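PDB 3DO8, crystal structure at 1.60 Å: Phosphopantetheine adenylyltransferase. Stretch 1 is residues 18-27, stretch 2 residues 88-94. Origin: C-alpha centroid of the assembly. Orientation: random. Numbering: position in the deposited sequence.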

ATOM      1  N   LYS A  18       8.431   3.158  -6.125  1.00 12.91           N
ATOM      2  CA  LYS A  18       7.502   2.206  -5.515  1.00 13.91           C
ATOM      3  C   LYS A  18       6.238   2.912  -5.054  1.00 13.08           C
ATOM      4  O   LYS A  18       5.125   2.417  -5.257  1.00 13.01           O
ATOM      5  CB  LYS A  18       8.146   1.460  -4.366  1.00 14.14           C
ATOM      6  CG  LYS A  18       9.272   0.528  -4.786  1.00 16.78           C
ATOM      7  CD  LYS A  18      10.029  -0.066  -3.604  1.00 19.10           C
ATOM      8  CE  LYS A  18      10.908  -1.241  -4.061  1.00 22.60           C
ATOM      9  NZ  LYS A  18      11.595  -1.818  -2.879  1.00 27.88           N
ATOM     10  N   LEU A  19       6.404   4.064  -4.421  1.00 12.55           N
ATOM     11  CA  LEU A  19       5.249   4.833  -3.963  1.00 12.88           C
ATOM     12  C   LEU A  19       4.336   5.179  -5.147  1.00 12.80           C
ATOM     13  O   LEU A  19       3.106   5.082  -5.065  1.00 12.07           O
ATOM     14  CB  LEU A  19       5.696   6.130  -3.300  1.00 14.18           C
ATOM     15  CG  LEU A  19       6.480   6.091  -2.002  1.00 17.04           C
ATOM     16  CD1 LEU A  19       6.533   7.506  -1.355  1.00 18.47           C
ATOM     17  CD2 LEU A  19       5.887   5.061  -1.066  1.00 19.93           C
ATOM     18  N   ILE A  20       4.955   5.655  -6.218  1.00 12.27           N
ATOM     19  CA  ILE A  20       4.221   6.073  -7.399  1.00 12.20           C
ATOM     20  C   ILE A  20       3.478   4.877  -8.001  1.00 11.45           C
ATOM     21  O   ILE A  20       2.301   5.005  -8.422  1.00 12.52           O
ATOM     22  CB  ILE A  20       5.169   6.745  -8.446  1.00 11.20           C
ATOM     23  CG1 ILE A  20       5.592   8.124  -7.946  1.00 12.10           C
ATOM     24  CG2 ILE A  20       4.517   6.866  -9.824  1.00 12.79           C
ATOM     25  CD1 ILE A  20       6.811   8.732  -8.630  1.00 12.89           C
ATOM     26  N   ASP A  21       4.137   3.710  -8.047  1.00 11.22           N
ATOM     27  CA  ASP A  21       3.503   2.514  -8.635  1.00 10.93           C
ATOM     28  C   ASP A  21       2.257   2.157  -7.825  1.00 10.42           C
ATOM     29  O   ASP A  21       1.211   1.857  -8.365  1.00 11.06           O
ATOM     30  CB  ASP A  21       4.455   1.319  -8.621  1.00 11.64           C
ATOM     31  CG  ASP A  21       3.939   0.155  -9.449  1.00 12.80           C
ATOM     32  OD1 ASP A  21       3.726   0.358 -10.670  1.00 15.25           O
ATOM     33  OD2 ASP A  21       3.757  -0.968  -8.872  1.00 14.13           O
ATOM     34  N   VAL A  22       2.404   2.131  -6.513  1.00 10.55           N
ATOM     35  CA  VAL A  22       1.275   1.767  -5.642  1.00 11.13           C
ATOM     36  C   VAL A  22       0.147   2.805  -5.839  1.00 10.90           C
ATOM     37  O   VAL A  22      -1.003   2.449  -6.014  1.00 11.79           O
ATOM     38  CB  VAL A  22       1.707   1.635  -4.140  1.00 11.06           C
ATOM     39  CG1 VAL A  22       0.493   1.581  -3.218  1.00 12.23           C
ATOM     40  CG2 VAL A  22       2.648   0.444  -3.951  1.00 11.82           C
ATOM     41  N   ALA A  23       0.484   4.087  -5.836  1.00 11.24           N
ATOM     42  CA  ALA A  23      -0.531   5.133  -5.955  1.00 11.85           C
ATOM     43  C   ALA A  23      -1.292   5.007  -7.275  1.00 11.80           C
ATOM     44  O   ALA A  23      -2.508   5.146  -7.299  1.00 12.41           O
ATOM     45  CB  ALA A  23       0.080   6.520  -5.822  1.00 12.84           C
ATOM     46  N   ILE A  24      -0.581   4.758  -8.381  1.00 12.42           N
ATOM     47  CA  ILE A  24      -1.219   4.651  -9.680  1.00 12.68           C
ATOM     48  C   ILE A  24      -2.056   3.390  -9.821  1.00 12.17           C
ATOM     49  O   ILE A  24      -3.131   3.415 -10.433  1.00 13.55           O
ATOM     50  CB  ILE A  24      -0.198   4.804 -10.835  1.00 13.00           C
ATOM     51  CG1 ILE A  24       0.362   6.236 -10.802  1.00 13.51           C
ATOM     52  CG2 ILE A  24      -0.848   4.486 -12.151  1.00 13.87           C
ATOM     53  CD1 ILE A  24       1.480   6.564 -11.809  1.00 12.90           C
ATOM     54  N   LYS A  25      -1.581   2.288  -9.263  1.00 12.40           N
ATOM     55  CA  LYS A  25      -2.364   1.075  -9.251  1.00 13.51           C
ATOM     56  C   LYS A  25      -3.652   1.284  -8.453  1.00 13.03           C
ATOM     57  O   LYS A  25      -4.720   0.794  -8.851  1.00 15.22           O
ATOM     58  CB  LYS A  25      -1.522  -0.119  -8.777  1.00 13.95           C
ATOM     59  CG  LYS A  25      -0.532  -0.564  -9.866  1.00 14.39           C
ATOM     60  CD  LYS A  25       0.484  -1.584  -9.436  1.00 15.16           C
ATOM     61  CE  LYS A  25       1.283  -2.054 -10.662  1.00 17.97           C
ATOM     62  NZ  LYS A  25       2.508  -2.800 -10.297  1.00 19.33           N
ATOM     63  N   LEU A  26      -3.591   2.049  -7.366  1.00 13.14           N
ATOM     64  CA  LEU A  26      -4.781   2.301  -6.563  1.00 13.62           C
ATOM     65  C   LEU A  26      -5.736   3.269  -7.223  1.00 14.05           C
ATOM     66  O   LEU A  26      -6.953   3.086  -7.110  1.00 16.58           O
ATOM     67  CB  LEU A  26      -4.423   2.856  -5.168  1.00 12.95           C
ATOM     68  CG  LEU A  26      -3.767   1.872  -4.210  1.00 13.32           C
ATOM     69  CD1 LEU A  26      -3.326   2.599  -2.910  1.00 15.92           C
ATOM     70  CD2 LEU A  26      -4.678   0.679  -3.902  1.00 18.05           C
ATOM     71  N   GLY A  27      -5.200   4.329  -7.840  1.00 15.19           N
ATOM     72  CA  GLY A  27      -6.001   5.485  -8.260  1.00 15.35           C
ATOM     73  C   GLY A  27      -6.119   5.746  -9.743  1.00 16.01           C
ATOM     74  O   GLY A  27      -6.967   6.536 -10.166  1.00 15.93           O
ATOM     75  N   GLU A  88      -9.535   8.916  -0.877  1.00 13.81           N
ATOM     76  CA  GLU A  88      -9.794   7.563  -0.399  1.00 14.23           C
ATOM     77  C   GLU A  88      -8.551   6.922   0.258  1.00 12.95           C
ATOM     78  O   GLU A  88      -8.661   6.281   1.301  1.00 13.84           O
ATOM     79  CB  GLU A  88     -10.289   6.683  -1.542  1.00 15.08           C
ATOM     80  CG  GLU A  88     -10.714   5.313  -1.105  1.00 17.83           C
ATOM     81  CD  GLU A  88     -11.515   4.561  -2.189  1.00 20.60           C
ATOM     82  OE1 GLU A  88     -11.909   5.188  -3.211  1.00 27.86           O
ATOM     83  OE2 GLU A  88     -11.747   3.345  -2.026  1.00 28.57           O
ATOM     84  N   TYR A  89      -7.390   7.092  -0.375  1.00 11.81           N
ATOM     85  CA  TYR A  89      -6.130   6.507   0.079  1.00 11.27           C
ATOM     86  C   TYR A  89      -5.074   7.622   0.125  1.00 11.40           C
ATOM     87  O   TYR A  89      -5.065   8.512  -0.733  1.00 10.90           O
ATOM     88  CB  TYR A  89      -5.644   5.433  -0.917  1.00 11.70           C
ATOM     89  CG  TYR A  89      -6.489   4.174  -0.927  1.00 12.19           C
ATOM     90  CD1 TYR A  89      -6.552   3.356   0.186  1.00 12.35           C
ATOM     91  CD2 TYR A  89      -7.224   3.810  -2.055  1.00 13.35           C
ATOM     92  CE1 TYR A  89      -7.292   2.205   0.186  1.00 13.25           C
ATOM     93  CE2 TYR A  89      -8.002   2.659  -2.055  1.00 15.02           C
ATOM     94  CZ  TYR A  89      -8.021   1.856  -0.921  1.00 13.79           C
ATOM     95  OH  TYR A  89      -8.759   0.674  -0.847  1.00 15.53           O
ATOM     96  N   LEU A  90      -4.171   7.496   1.088  1.00 10.72           N
ATOM     97  CA  LEU A  90      -2.995   8.334   1.209  1.00 11.33           C
ATOM     98  C   LEU A  90      -1.808   7.387   1.268  1.00 10.59           C
ATOM     99  O   LEU A  90      -1.689   6.580   2.207  1.00 10.36           O
ATOM    100  CB  LEU A  90      -3.066   9.162   2.493  1.00 11.48           C
ATOM    101  CG  LEU A  90      -1.848  10.025   2.915  1.00 13.14           C
ATOM    102  CD1 LEU A  90      -1.275  10.928   1.813  1.00 16.06           C
ATOM    103  CD2 LEU A  90      -2.190  10.823   4.222  1.00 14.77           C
ATOM    104  N   VAL A  91      -0.979   7.444   0.236  1.00 11.25           N
ATOM    105  CA  VAL A  91       0.145   6.543   0.058  1.00 11.78           C
ATOM    106  C   VAL A  91       1.391   7.243   0.594  1.00 12.13           C
ATOM    107  O   VAL A  91       1.714   8.350   0.153  1.00 13.11           O
ATOM    108  CB  VAL A  91       0.365   6.143  -1.425  1.00 11.91           C
ATOM    109  CG1 VAL A  91       1.694   5.334  -1.552  1.00 14.39           C
ATOM    110  CG2 VAL A  91      -0.835   5.341  -1.909  1.00 13.13           C
ATOM    111  N   VAL A  92       2.057   6.582   1.543  1.00 11.12           N
ATOM    112  CA  VAL A  92       3.184   7.151   2.270  1.00 11.34           C
ATOM    113  C   VAL A  92       4.312   6.139   2.445  1.00 12.37           C
ATOM    114  O   VAL A  92       4.137   4.974   2.227  1.00 12.98           O
ATOM    115  CB  VAL A  92       2.742   7.692   3.667  1.00 11.68           C
ATOM    116  CG1 VAL A  92       1.789   8.846   3.460  1.00 13.42           C
ATOM    117  CG2 VAL A  92       2.141   6.616   4.518  1.00 12.28           C
ATOM    118  N   SER A  93       5.483   6.647   2.797  1.00 14.03           N
ATOM    119  CA  SER A  93       6.650   5.838   3.086  1.00 14.54           C
ATOM    120  C   SER A  93       6.869   5.858   4.586  1.00 15.11           C
ATOM    121  O   SER A  93       6.151   6.541   5.312  1.00 15.71           O
ATOM    122  CB  SER A  93       7.858   6.438   2.399  1.00 16.06           C
ATOM    123  OG  SER A  93       8.266   7.608   3.055  1.00 18.04           O
ATOM    124  N   PRO A  94       7.862   5.111   5.078  1.00 15.47           N
ATOM    125  CA  PRO A  94       8.143   5.205   6.520  1.00 16.58           C
ATOM    126  C   PRO A  94       8.502   6.607   6.978  1.00 17.77           C
ATOM    127  O   PRO A  94       8.193   6.964   8.120  1.00 20.38           O
ATOM    128  CB  PRO A  94       9.318   4.224   6.710  1.00 17.45           C
ATOM    129  CG  PRO A  94       9.145   3.232   5.575  1.00 17.30           C
ATOM    130  CD  PRO A  94       8.682   4.075   4.407  1.00 16.19           C
TER

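When a helix lies against a β-strand, one strand side chain often serves as the hub for several helix residues, and Val91 of this adenylyltransferase illustrates the principle. Its CA-to-CB bond points toward helix 18-27, and it loses more surface to the other stretch than any other residue here. The CG2 methyl of Val91 lies 3.8 Å from CD1 of Leu26, 4.2 Å from CG1 of Val22 and 4.2 Å from CB of Ala23. CG1 of Val91 sits 4.2 Å from CD2 of Leu19 and 4.3 Å from CG1 of Val22, which is thus close to both methyls. The small side chain of Ala23 accompanies a close backbone approach: its CA is 6.2 Å from CA of Val91, whereas the CA atoms of Leu26 and Tyr89 stand 8.0 Å apart.

The backbones run nearly antiparallel, at 165°, with their axes approaching to 8.6 Å, so successive turns of the helix meet the strand in reverse order. Leu26 therefore reaches Tyr89, two residues before Val91, and lays its CD1 over one face of the aromatic ring, 4.1 Å from CG of Tyr89. At the other end Leu19 reaches past Val91: its CD2 approaches O of Val92 at 3.7 Å, and its CD1 lies 4.1 Å from CB of Ser93. Strand alternation explains the selection, since Leu90 and Val92 direct their CB atoms away from the helix.

No hydrogen bond crosses between the stretches; the contact buries 330 Å² in all, both sides summed, and its side-chain pairings are apolar. At its polar edge, Ser93 OG is hydrogen-bonded to a residue flanking one of the stretches. On the helix, one turn apart, Lys25 NZ donates to Asp21 OD2 at 2.6 Å in a salt bridge, remote from the strand. The Tyr89 hydroxyl is hydrogen-bonded elsewhere in the structure, while the ring packs against Leu26.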